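Long-range contacts in solute binding protein MsmE (Bacillus subtilis subsp. subtilis str. 168, PDB 4R6H), which binds melibiose, raffinose and stachyose and serves as the solute-binding component of the MelEDC-MsmX ABC transporter that imports these sugars: residues A135-D143 and M339-L349; F228-Q239 and L394-S405. All blocks are in the same frame, centred on the assembly; numbering follows the deposited sequence.

In the fold
From the N terminus, the chain first reaches 135-143, where it passes from the short three-stranded sheet to the mixed sheet of the other lobe. It then runs through 228-239, on helix 229-240. Contact 1 closes a loop of 195 residues when 339-349, the end of helix 333-343 and the turn after it, packs against 135-143. Contact 2 closes a second loop when 394-405, from the end of helix 383-395 through the turn into helix 401-420, meets 228-239. The two loops cross. Contact 1 is buried near the passage between the lobes. Contact 2 ties helices together on the opposite side of the chain's centre. The nearest atoms of the two contacts are about 14 Å apart.

Contact 1: residues A135-D143 and M339-L349; sequences AYPINQAKD and MAEATSLPSGL
Thr343 OG1 is held by two groups. It accepts from Asn139 ND2 at 3.0 Å, with an N-H...O angle of 162°, and it donates to Ala340 O at 2.7 Å in the last turn of its own helix. The Thr343 oxygen lies near the amide plane of Asn139. Asn139 CG sits between the backbone N and carbonyl carbon (chi1 60°), which points the amide at the helix end. Asn139 OD1 is bonded to Tyr309 N, so both ends of the amide are fixed.

A second, straighter bond comes from Gln140. Its NE2 gives a hydrogen to Ser347 O at 3.0 Å (N-H...O 173°), and the acceptor lies in the amide plane. NE2 also bonds Asp119. The backbone bond from Gln140 N to Pro346 O is weak.

The segment 135-143 leaves strand 136-137 and enters strand 141-148, and the chain from strand 303-306 to strand 310-313 runs beside it between the same two sheets. This is consistent with an interdomain hinge of a solute-binding protein. The partner segment ends helix 333-343 with a Schellman motif at Ser344 and then runs past Asn139 and Gln140, the link between the two strands.

Water 1 links Tyr136 OH, Pro137 O and Ser347 OG, and lies 2.7 Å from Ser347 OG. The same OG accepts from Leu349 N in an ST turn. Leu349 CD1 comes to the edge of the Tyr136 ring, 3.9 Å from Tyr136 OH. Ile138 CG2 packs on Met339 CG at 3.5 Å. Leu345 lies over Gln140 O, with its CB 3.5 Å away; this buried carbonyl has no polar partner in the model. Lys142 CE passes Pro346 CG, and its ammonium makes cation-pi contacts with Tyr362 and Trp303.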
loop_
_atom_site.group_PDB
_atom_site.type_symbol
_atom_site.label_atom_id
_atom_site.label_comp_id
_atom_site.label_asym_id
_atom_site.label_seq_id
_atom_site.Cartn_x
_atom_site.Cartn_y
_atom_site.Cartn_z
ATOM N N ALA A 135 13.403 -3.904 10.084
ATOM C CA ALA A 135 13.624 -4.345 8.683
ATOM C C ALA A 135 14.144 -3.179 7.868
ATOM O O ALA A 135 13.992 -2.022 8.256
ATOM C CB ALA A 135 12.338 -4.820 8.078
ATOM N N TYR A 136 14.743 -3.513 6.734
ATOM C CA TYR A 136 15.260 -2.544 5.770
ATOM C C TYR A 136 14.208 -2.321 4.708
ATOM O O TYR A 136 13.763 -3.280 4.051
ATOM C CB TYR A 136 16.565 -3.073 5.129
ATOM C CG TYR A 136 16.956 -2.291 3.899
ATOM C CD1 TYR A 136 17.401 -0.981 3.987
ATOM C CD2 TYR A 136 16.778 -2.843 2.641
ATOM C CE1 TYR A 136 17.699 -0.266 2.847
ATOM C CE2 TYR A 136 17.086 -2.148 1.495
ATOM C CZ TYR A 136 17.541 -0.842 1.614
ATOM O OH TYR A 136 17.847 -0.134 0.460
ATOM N N PRO A 137 13.785 -1.064 4.519
ATOM C CA PRO A 137 12.797 -0.754 3.492
ATOM C C PRO A 137 13.390 -0.589 2.102
ATOM O O PRO A 137 14.108 0.373 1.834
ATOM C CB PRO A 137 12.181 0.558 3.992
ATOM C CG PRO A 137 13.343 1.225 4.684
ATOM C CD PRO A 137 14.164 0.124 5.310
ATOM N N ILE A 138 13.118 -1.522 1.220
ATOM C CA ILE A 138 13.592 -1.416 -0.144
ATOM C C ILE A 138 12.956 -0.165 -0.796
ATOM O O ILE A 138 13.561 0.548 -1.588
ATOM C CB ILE A 138 13.229 -2.682 -0.917
ATOM C CG1 ILE A 138 14.091 -3.841 -0.444
ATOM C CG2 ILE A 138 13.260 -2.470 -2.434
ATOM C CD1 ILE A 138 13.626 -5.190 -0.935
ATOM N N ASN A 139 11.717 0.091 -0.437
ATOM C CA ASN A 139 10.944 1.171 -1.029
ATOM C C ASN A 139 9.901 1.604 -0.027
ATOM O O ASN A 139 9.957 1.207 1.151
ATOM C CB ASN A 139 10.311 0.779 -2.368
ATOM C CG ASN A 139 9.377 -0.382 -2.264
ATOM O OD1 ASN A 139 9.131 -0.919 -1.179
ATOM N ND2 ASN A 139 8.776 -0.759 -3.397
ATOM N N GLN A 140 8.944 2.414 -0.460
ATOM C CA GLN A 140 7.844 2.780 0.399
ATOM C C GLN A 140 6.625 3.107 -0.429
ATOM O O GLN A 140 6.757 3.610 -1.532
ATOM C CB GLN A 140 8.205 3.993 1.238
ATOM C CG GLN A 140 8.715 5.171 0.448
ATOM C CD GLN A 140 8.984 6.379 1.331
ATOM O OE1 GLN A 140 8.041 6.911 1.974
ATOM N NE2 GLN A 140 10.231 6.808 1.377
ATOM N N ALA A 141 5.467 2.852 0.144
ATOM C CA ALA A 141 4.213 3.108 -0.522
ATOM C C ALA A 141 3.615 4.404 -0.005
ATOM O O ALA A 141 3.642 4.655 1.219
ATOM C CB ALA A 141 3.218 1.988 -0.273
ATOM N N LYS A 142 3.064 5.206 -0.921
ATOM C CA LYS A 142 2.405 6.459 -0.572
ATOM C C LYS A 142 1.201 6.621 -1.489
ATOM O O LYS A 142 1.328 7.118 -2.614
ATOM C CB LYS A 142 3.344 7.660 -0.638
ATOM C CG LYS A 142 4.356 7.736 0.500
ATOM C CD LYS A 142 5.137 9.041 0.524
ATOM C CE LYS A 142 6.226 9.120 -0.532
ATOM N NZ LYS A 142 7.010 10.384 -0.327
ATOM N N ASP A 143 0.020 6.225 -0.991
ATOM C CA ASP A 143 -1.203 6.136 -1.782
ATOM C C ASP A 143 -2.200 7.223 -1.397
ATOM O O ASP A 143 -2.440 7.531 -0.187
ATOM C CB ASP A 143 -1.869 4.779 -1.568
ATOM C CG ASP A 143 -1.118 3.638 -2.208
ATOM O OD1 ASP A 143 -0.388 3.840 -3.205
ATOM O OD2 ASP A 143 -1.296 2.499 -1.716
ATOM N N MET A 339 16.805 -0.769 -7.551
ATOM C CA MET A 339 15.707 -1.583 -7.059
ATOM C C MET A 339 14.414 -0.770 -6.913
ATOM O O MET A 339 13.363 -1.212 -7.334
ATOM C CB MET A 339 16.089 -2.265 -5.759
ATOM C CG MET A 339 15.132 -3.321 -5.273
ATOM S SD MET A 339 15.114 -4.822 -6.296
ATOM C CE MET A 339 13.563 -4.677 -7.179
ATOM N N ALA A 340 14.508 0.434 -6.336
ATOM C CA ALA A 340 13.323 1.263 -6.175
ATOM C C ALA A 340 12.668 1.605 -7.503
ATOM O O ALA A 340 11.440 1.496 -7.648
ATOM C CB ALA A 340 13.668 2.518 -5.379
ATOM N N GLU A 341 13.476 1.983 -8.485
ATOM C CA GLU A 341 12.907 2.276 -9.792
ATOM C C GLU A 341 12.149 1.099 -10.423
ATOM O O GLU A 341 11.117 1.262 -11.066
ATOM C CB GLU A 341 14.004 2.789 -10.726
ATOM C CG GLU A 341 14.419 4.204 -10.356
ATOM C CD GLU A 341 15.591 4.772 -11.140
ATOM O OE1 GLU A 341 16.063 4.130 -12.102
ATOM O OE2 GLU A 341 16.047 5.881 -10.779
ATOM N N ALA A 342 12.642 -0.106 -10.225
ATOM C CA ALA A 342 11.947 -1.295 -10.716
ATOM C C ALA A 342 10.565 -1.490 -10.106
ATOM O O ALA A 342 9.690 -2.084 -10.707
ATOM C CB ALA A 342 12.796 -2.515 -10.486
ATOM N N THR A 343 10.388 -0.986 -8.874
ATOM C CA THR A 343 9.136 -1.052 -8.151
ATOM C C THR A 343 8.222 0.154 -8.363
ATOM O O THR A 343 7.093 0.176 -7.822
ATOM C CB THR A 343 9.352 -1.174 -6.615
ATOM O OG1 THR A 343 9.763 0.091 -6.054
ATOM C CG2 THR A 343 10.380 -2.275 -6.279
ATOM N N SER A 344 8.716 1.152 -9.094
ATOM C CA SER A 344 7.991 2.393 -9.389
ATOM C C SER A 344 7.654 3.204 -8.150
ATOM O O SER A 344 6.709 3.995 -8.157
ATOM C CB SER A 344 6.733 2.129 -10.235
ATOM O OG SER A 344 7.125 1.488 -11.463
ATOM N N LEU A 345 8.460 3.062 -7.098
ATOM C CA LEU A 345 8.197 3.735 -5.841
ATOM C C LEU A 345 9.452 4.324 -5.296
ATOM O O LEU A 345 10.577 3.902 -5.651
ATOM C CB LEU A 345 7.603 2.732 -4.840
ATOM C CG LEU A 345 6.186 2.246 -5.047
ATOM C CD1 LEU A 345 5.818 1.104 -4.134
ATOM C CD2 LEU A 345 5.230 3.409 -4.839
ATOM N N PRO A 346 9.316 5.275 -4.358
ATOM C CA PRO A 346 10.530 5.835 -3.763
ATOM C C PRO A 346 11.300 4.821 -2.934
ATOM O O PRO A 346 10.717 3.887 -2.372
ATOM C CB PRO A 346 10.007 6.925 -2.819
ATOM C CG PRO A 346 8.622 7.181 -3.259
ATOM C CD PRO A 346 8.093 5.929 -3.874
ATOM N N SER A 347 12.596 5.037 -2.836
ATOM C CA SER A 347 13.430 4.288 -1.881
ATOM C C SER A 347 13.043 4.630 -0.478
ATOM O O SER A 347 12.461 5.654 -0.209
ATOM C CB SER A 347 14.898 4.639 -2.120
ATOM O OG SER A 347 15.746 4.281 -1.042
ATOM N N GLY A 348 13.400 3.736 0.447
ATOM C CA GLY A 348 13.236 3.990 1.866
ATOM C C GLY A 348 14.299 4.878 2.487
ATOM O O GLY A 348 14.152 5.197 3.659
ATOM N N LEU A 349 15.295 5.326 1.706
ATOM C CA LEU A 349 16.447 6.090 2.198
ATOM C C LEU A 349 16.432 7.488 1.648
ATOM O O LEU A 349 16.102 7.693 0.479
ATOM C CB LEU A 349 17.748 5.419 1.817
ATOM C CG LEU A 349 17.903 3.956 2.218
ATOM C CD1 LEU A 349 19.147 3.374 1.584
ATOM C CD2 LEU A 349 17.891 3.796 3.729
HETATM O O HOH W 1 15.836 1.781 0.038
#

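Contact 2: residues F228-Q239 and L394-S405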
loop_
_atom_site.group_PDB
_atom_site.type_symbol
_atom_site.label_atom_id
_atom_site.label_comp_id
_atom_site.label_asym_id
_atom_site.label_seq_id
_atom_site.Cartn_x
_atom_site.Cartn_y
_atom_site.Cartn_z
ATOM N N PHE A 228 -18.062 3.457 11.442
ATOM C CA PHE A 228 -17.552 3.127 10.122
ATOM C C PHE A 228 -18.630 3.392 9.060
ATOM O O PHE A 228 -18.316 3.446 7.867
ATOM C CB PHE A 228 -17.153 1.652 10.071
ATOM C CG PHE A 228 -16.107 1.312 9.026
ATOM C CD1 PHE A 228 -14.784 1.511 9.321
ATOM C CD2 PHE A 228 -16.454 0.746 7.792
ATOM C CE1 PHE A 228 -13.801 1.171 8.413
ATOM C CE2 PHE A 228 -15.461 0.422 6.872
ATOM C CZ PHE A 228 -14.150 0.635 7.190
ATOM N N THR A 229 -19.903 3.517 9.456
ATOM C CA THR A 229 -20.990 3.585 8.491
ATOM C C THR A 229 -20.874 4.719 7.494
ATOM O O THR A 229 -21.303 4.597 6.326
ATOM C CB THR A 229 -22.359 3.685 9.246
ATOM O OG1 THR A 229 -22.436 2.608 10.194
ATOM C CG2 THR A 229 -23.527 3.643 8.334
ATOM N N TYR A 230 -20.296 5.802 7.995
ATOM C CA TYR A 230 -20.005 6.953 7.118
ATOM C C TYR A 230 -19.397 6.582 5.765
ATOM O O TYR A 230 -19.845 7.062 4.719
ATOM C CB TYR A 230 -19.080 7.920 7.857
ATOM C CG TYR A 230 -18.604 9.083 7.046
ATOM C CD1 TYR A 230 -19.375 10.210 6.890
ATOM C CD2 TYR A 230 -17.335 9.083 6.454
ATOM C CE1 TYR A 230 -18.919 11.315 6.163
ATOM C CE2 TYR A 230 -16.897 10.186 5.722
ATOM C CZ TYR A 230 -17.665 11.280 5.592
ATOM O OH TYR A 230 -17.193 12.338 4.842
ATOM N N LEU A 231 -18.418 5.675 5.783
ATOM C CA LEU A 231 -17.801 5.320 4.504
ATOM C C LEU A 231 -18.714 4.573 3.538
ATOM O O LEU A 231 -18.632 4.726 2.302
ATOM C CB LEU A 231 -16.517 4.507 4.721
ATOM C CG LEU A 231 -15.431 5.255 5.504
ATOM C CD1 LEU A 231 -14.302 4.297 5.816
ATOM C CD2 LEU A 231 -14.976 6.476 4.762
ATOM N N SER A 232 -19.615 3.776 4.102
ATOM C CA SER A 232 -20.586 3.110 3.263
ATOM C C SER A 232 -21.656 4.091 2.696
ATOM O O SER A 232 -22.106 3.946 1.549
ATOM C CB SER A 232 -21.270 1.996 4.044
ATOM O OG SER A 232 -20.345 0.917 4.290
ATOM N N GLU A 233 -22.028 5.051 3.536
ATOM C CA GLU A 233 -22.948 6.106 3.099
ATOM C C GLU A 233 -22.357 6.918 1.951
ATOM O O GLU A 233 -23.047 7.174 0.956
ATOM C CB GLU A 233 -23.380 6.987 4.255
ATOM C CG GLU A 233 -24.360 6.241 5.152
ATOM C CD GLU A 233 -24.584 6.939 6.442
ATOM O OE1 GLU A 233 -23.604 7.392 7.046
ATOM O OE2 GLU A 233 -25.742 7.045 6.832
ATOM N N ILE A 234 -21.090 7.285 2.078
ATOM C CA ILE A 234 -20.434 8.035 1.018
ATOM C C ILE A 234 -20.404 7.221 -0.281
ATOM O O ILE A 234 -20.717 7.692 -1.368
ATOM C CB ILE A 234 -19.020 8.446 1.435
ATOM C CG1 ILE A 234 -19.025 9.507 2.549
ATOM C CG2 ILE A 234 -18.293 8.984 0.191
ATOM C CD1 ILE A 234 -19.775 10.796 2.197
ATOM N N LEU A 235 -20.062 5.936 -0.178
ATOM C CA LEU A 235 -20.005 5.085 -1.372
ATOM C C LEU A 235 -21.384 4.955 -2.036
ATOM O O LEU A 235 -21.514 5.026 -3.229
ATOM C CB LEU A 235 -19.405 3.708 -1.028
ATOM C CG LEU A 235 -19.049 2.791 -2.206
ATOM C CD1 LEU A 235 -18.149 3.515 -3.193
ATOM C CD2 LEU A 235 -18.426 1.480 -1.689
ATOM N N LYS A 236 -22.419 4.830 -1.216
ATOM C CA LYS A 236 -23.777 4.751 -1.701
ATOM C C LYS A 236 -24.230 6.072 -2.326
ATOM O O LYS A 236 -24.874 6.015 -3.371
ATOM C CB LYS A 236 -24.727 4.312 -0.576
ATOM C CG LYS A 236 -26.143 4.001 -1.109
ATOM C CD LYS A 236 -26.103 2.728 -1.953
ATOM C CE LYS A 236 -27.484 2.337 -2.445
ATOM N NZ LYS A 236 -27.407 1.071 -3.210
ATOM N N GLN A 237 -23.852 7.191 -1.713
ATOM C CA GLN A 237 -24.060 8.517 -2.343
ATOM C C GLN A 237 -23.431 8.606 -3.714
ATOM O O GLN A 237 -24.053 9.002 -4.714
ATOM C CB GLN A 237 -23.494 9.604 -1.472
ATOM C CG GLN A 237 -24.260 9.816 -0.214
ATOM C CD GLN A 237 -23.530 10.734 0.729
ATOM O OE1 GLN A 237 -22.755 11.633 0.305
ATOM N NE2 GLN A 237 -23.763 10.532 2.019
ATOM N N MET A 238 -22.189 8.157 -3.813
ATOM C CA MET A 238 -21.511 8.215 -5.102
ATOM C C MET A 238 -22.219 7.350 -6.120
ATOM O O MET A 238 -22.369 7.725 -7.262
ATOM C CB MET A 238 -20.047 7.751 -4.943
ATOM C CG MET A 238 -19.253 8.674 -4.057
ATOM S SD MET A 238 -17.598 7.988 -3.688
ATOM C CE MET A 238 -16.797 9.404 -2.961
ATOM N N GLN A 239 -22.637 6.150 -5.732
ATOM C CA GLN A 239 -23.375 5.310 -6.655
ATOM C C GLN A 239 -24.690 5.976 -7.087
ATOM O O GLN A 239 -24.995 6.129 -8.268
ATOM C CB GLN A 239 -23.655 3.966 -6.000
ATOM C CG GLN A 239 -24.373 2.987 -6.897
ATOM C CD GLN A 239 -25.078 1.896 -6.115
ATOM O OE1 GLN A 239 -25.833 2.185 -5.187
ATOM N NE2 GLN A 239 -24.853 0.651 -6.495
ATOM N N LEU A 394 -22.612 -3.757 -1.563
ATOM C CA LEU A 394 -23.215 -2.440 -1.592
ATOM C C LEU A 394 -23.409 -2.030 -3.051
ATOM O O LEU A 394 -24.518 -1.644 -3.458
ATOM C CB LEU A 394 -22.316 -1.430 -0.856
ATOM C CG LEU A 394 -22.842 0.011 -0.816
ATOM C CD1 LEU A 394 -22.060 0.718 0.276
ATOM C CD2 LEU A 394 -22.684 0.813 -2.121
ATOM N N ALA A 395 -22.366 -2.155 -3.868
ATOM C CA ALA A 395 -22.448 -1.674 -5.246
ATOM C C ALA A 395 -23.482 -2.453 -6.039
ATOM O O ALA A 395 -24.097 -1.925 -6.983
ATOM C CB ALA A 395 -21.088 -1.756 -5.943
ATOM N N ALA A 396 -23.663 -3.720 -5.662
ATOM C CA ALA A 396 -24.633 -4.578 -6.324
ATOM C C ALA A 396 -26.051 -4.452 -5.713
ATOM O O ALA A 396 -26.941 -5.174 -6.118
ATOM C CB ALA A 396 -24.154 -6.017 -6.274
ATOM N N ASP A 397 -26.257 -3.557 -4.760
ATOM C CA ASP A 397 -27.561 -3.291 -4.154
ATOM C C ASP A 397 -28.083 -4.469 -3.336
ATOM O O ASP A 397 -29.307 -4.579 -3.073
ATOM C CB ASP A 397 -28.615 -2.834 -5.190
ATOM C CG ASP A 397 -28.257 -1.515 -5.864
ATOM O OD1 ASP A 397 -27.433 -0.757 -5.319
ATOM O OD2 ASP A 397 -28.813 -1.234 -6.947
ATOM N N ILE A 398 -27.165 -5.298 -2.861
ATOM C CA ILE A 398 -27.507 -6.450 -2.005
ATOM C C ILE A 398 -27.586 -6.039 -0.514
ATOM O O ILE A 398 -28.474 -6.507 0.207
ATOM C CB ILE A 398 -26.518 -7.602 -2.187
ATOM C CG1 ILE A 398 -26.570 -8.135 -3.623
ATOM C CG2 ILE A 398 -26.792 -8.734 -1.202
ATOM C CD1 ILE A 398 -25.374 -8.972 -4.010
ATOM N N LEU A 399 -26.670 -5.163 -0.060
ATOM C CA LEU A 399 -26.614 -4.716 1.331
ATOM C C LEU A 399 -26.684 -3.197 1.376
ATOM O O LEU A 399 -26.062 -2.525 0.542
ATOM C CB LEU A 399 -25.310 -5.118 1.997
ATOM C CG LEU A 399 -25.117 -6.591 2.278
ATOM C CD1 LEU A 399 -23.842 -6.800 3.092
ATOM C CD2 LEU A 399 -26.338 -7.187 2.974
ATOM N N ALA A 400 -27.372 -2.685 2.391
ATOM C CA ALA A 400 -27.484 -1.247 2.662
ATOM C C ALA A 400 -26.432 -0.832 3.691
ATOM O O ALA A 400 -25.936 -1.654 4.459
ATOM C CB ALA A 400 -28.883 -0.951 3.203
ATOM N N PRO A 401 -26.059 0.476 3.713
ATOM C CA PRO A 401 -24.991 0.903 4.617
ATOM C C PRO A 401 -25.124 0.499 6.080
ATOM O O PRO A 401 -24.136 0.082 6.684
ATOM C CB PRO A 401 -25.030 2.430 4.477
ATOM C CG PRO A 401 -25.476 2.642 3.092
ATOM C CD PRO A 401 -26.515 1.582 2.844
ATOM N N GLN A 402 -26.328 0.651 6.663
ATOM C CA GLN A 402 -26.484 0.276 8.085
ATOM C C GLN A 402 -26.225 -1.218 8.351
ATOM O O GLN A 402 -25.591 -1.602 9.348
ATOM C CB GLN A 402 -27.877 0.680 8.608
ATOM C CG GLN A 402 -28.192 2.180 8.513
ATOM C CD GLN A 402 -27.220 3.095 9.275
ATOM O OE1 GLN A 402 -26.634 2.690 10.261
ATOM N NE2 GLN A 402 -27.031 4.327 8.786
ATOM N N ASP A 403 -26.654 -2.068 7.424
ATOM C CA ASP A 403 -26.436 -3.499 7.572
ATOM C C ASP A 403 -24.974 -3.917 7.383
ATOM O O ASP A 403 -24.496 -4.883 7.974
ATOM C CB ASP A 403 -27.361 -4.249 6.612
ATOM C CG ASP A 403 -28.839 -3.949 6.906
ATOM O OD1 ASP A 403 -29.200 -3.888 8.106
ATOM O OD2 ASP A 403 -29.621 -3.742 5.963
ATOM N N ILE A 404 -24.237 -3.169 6.573
ATOM C CA ILE A 404 -22.798 -3.431 6.390
ATOM C C ILE A 404 -21.993 -3.280 7.682
ATOM O O ILE A 404 -21.129 -4.083 8.001
ATOM C CB ILE A 404 -22.241 -2.531 5.259
ATOM C CG1 ILE A 404 -22.807 -3.044 3.937
ATOM C CG2 ILE A 404 -20.718 -2.532 5.247
ATOM C CD1 ILE A 404 -22.633 -2.112 2.773
ATOM N N SER A 405 -22.253 -2.231 8.446
ATOM C CA SER A 405 -21.504 -2.030 9.669
ATOM C C SER A 405 -21.769 -3.155 10.653
ATOM O O SER A 405 -20.885 -3.564 11.374
ATOM C CB SER A 405 -21.814 -0.665 10.272
ATOM O OG SER A 405 -21.291 0.318 9.387
HETATM O O HOH W 2 -19.592 0.800 6.808
HETATM O O HOH W 3 -24.470 2.876 11.774
HETATM O O HOH W 4 -28.164 4.718 6.011
HETATM O O HOH W 5 -26.661 -1.034 -1.686
#
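Pro401 is the knob of this contact. Its ring enters a hole on helix 229-240 lined by Thr229, Ser232, Glu233 and Lys236, with Pro401 CB 3.8 Å from Ser232 CB. Helix segments 229-239 and 401-405 run roughly antiparallel, at 146°, with their axes 8.6 Å apart. Leu394 packs beside it from the end of helix 383-395. Its CD1 lies 3.5 Å from Ser232 O, and its CD2 touches Leu235 CG and Lys236 CD.

The salt bridge and the amide bonds lie at one end. Lys236 NZ forms a salt bridge with Asp397 OD1 at 2.8 Å and also donates to Gln239 OE1, in the carbonyl plane and on a lone pair. Gln239 NE2 also donates to Asp397 OD1 at 3.2 Å, from above the carboxylate plane. Asp397 sits where a Schellman motif ends helix 383-395. Water 5 takes a further hydrogen from Lys236 NZ and gives its own to Leu394 O and Leu399 O.

Hydroxyls make a second polar group, running from Ser232 to the Thr229 end. Thr229 OG1 and Ser405 OG share a hydrogen bond of 2.7 Å, and Thr229 OG1 also bonds Ser226 O. Ser232 OG bonds Tyr198 OH, and water 2 joins Ser232 OG to Ser405 OG. Water 3 links Thr229 OG1 to Gln402 OE1.

The start of helix 401-420 thus docks on helix 229-240 through the Pro401 knob, while Asp397, in the turn before it, takes the salt bridge. The nearby ammonium probably favours the ionised form of Asp397.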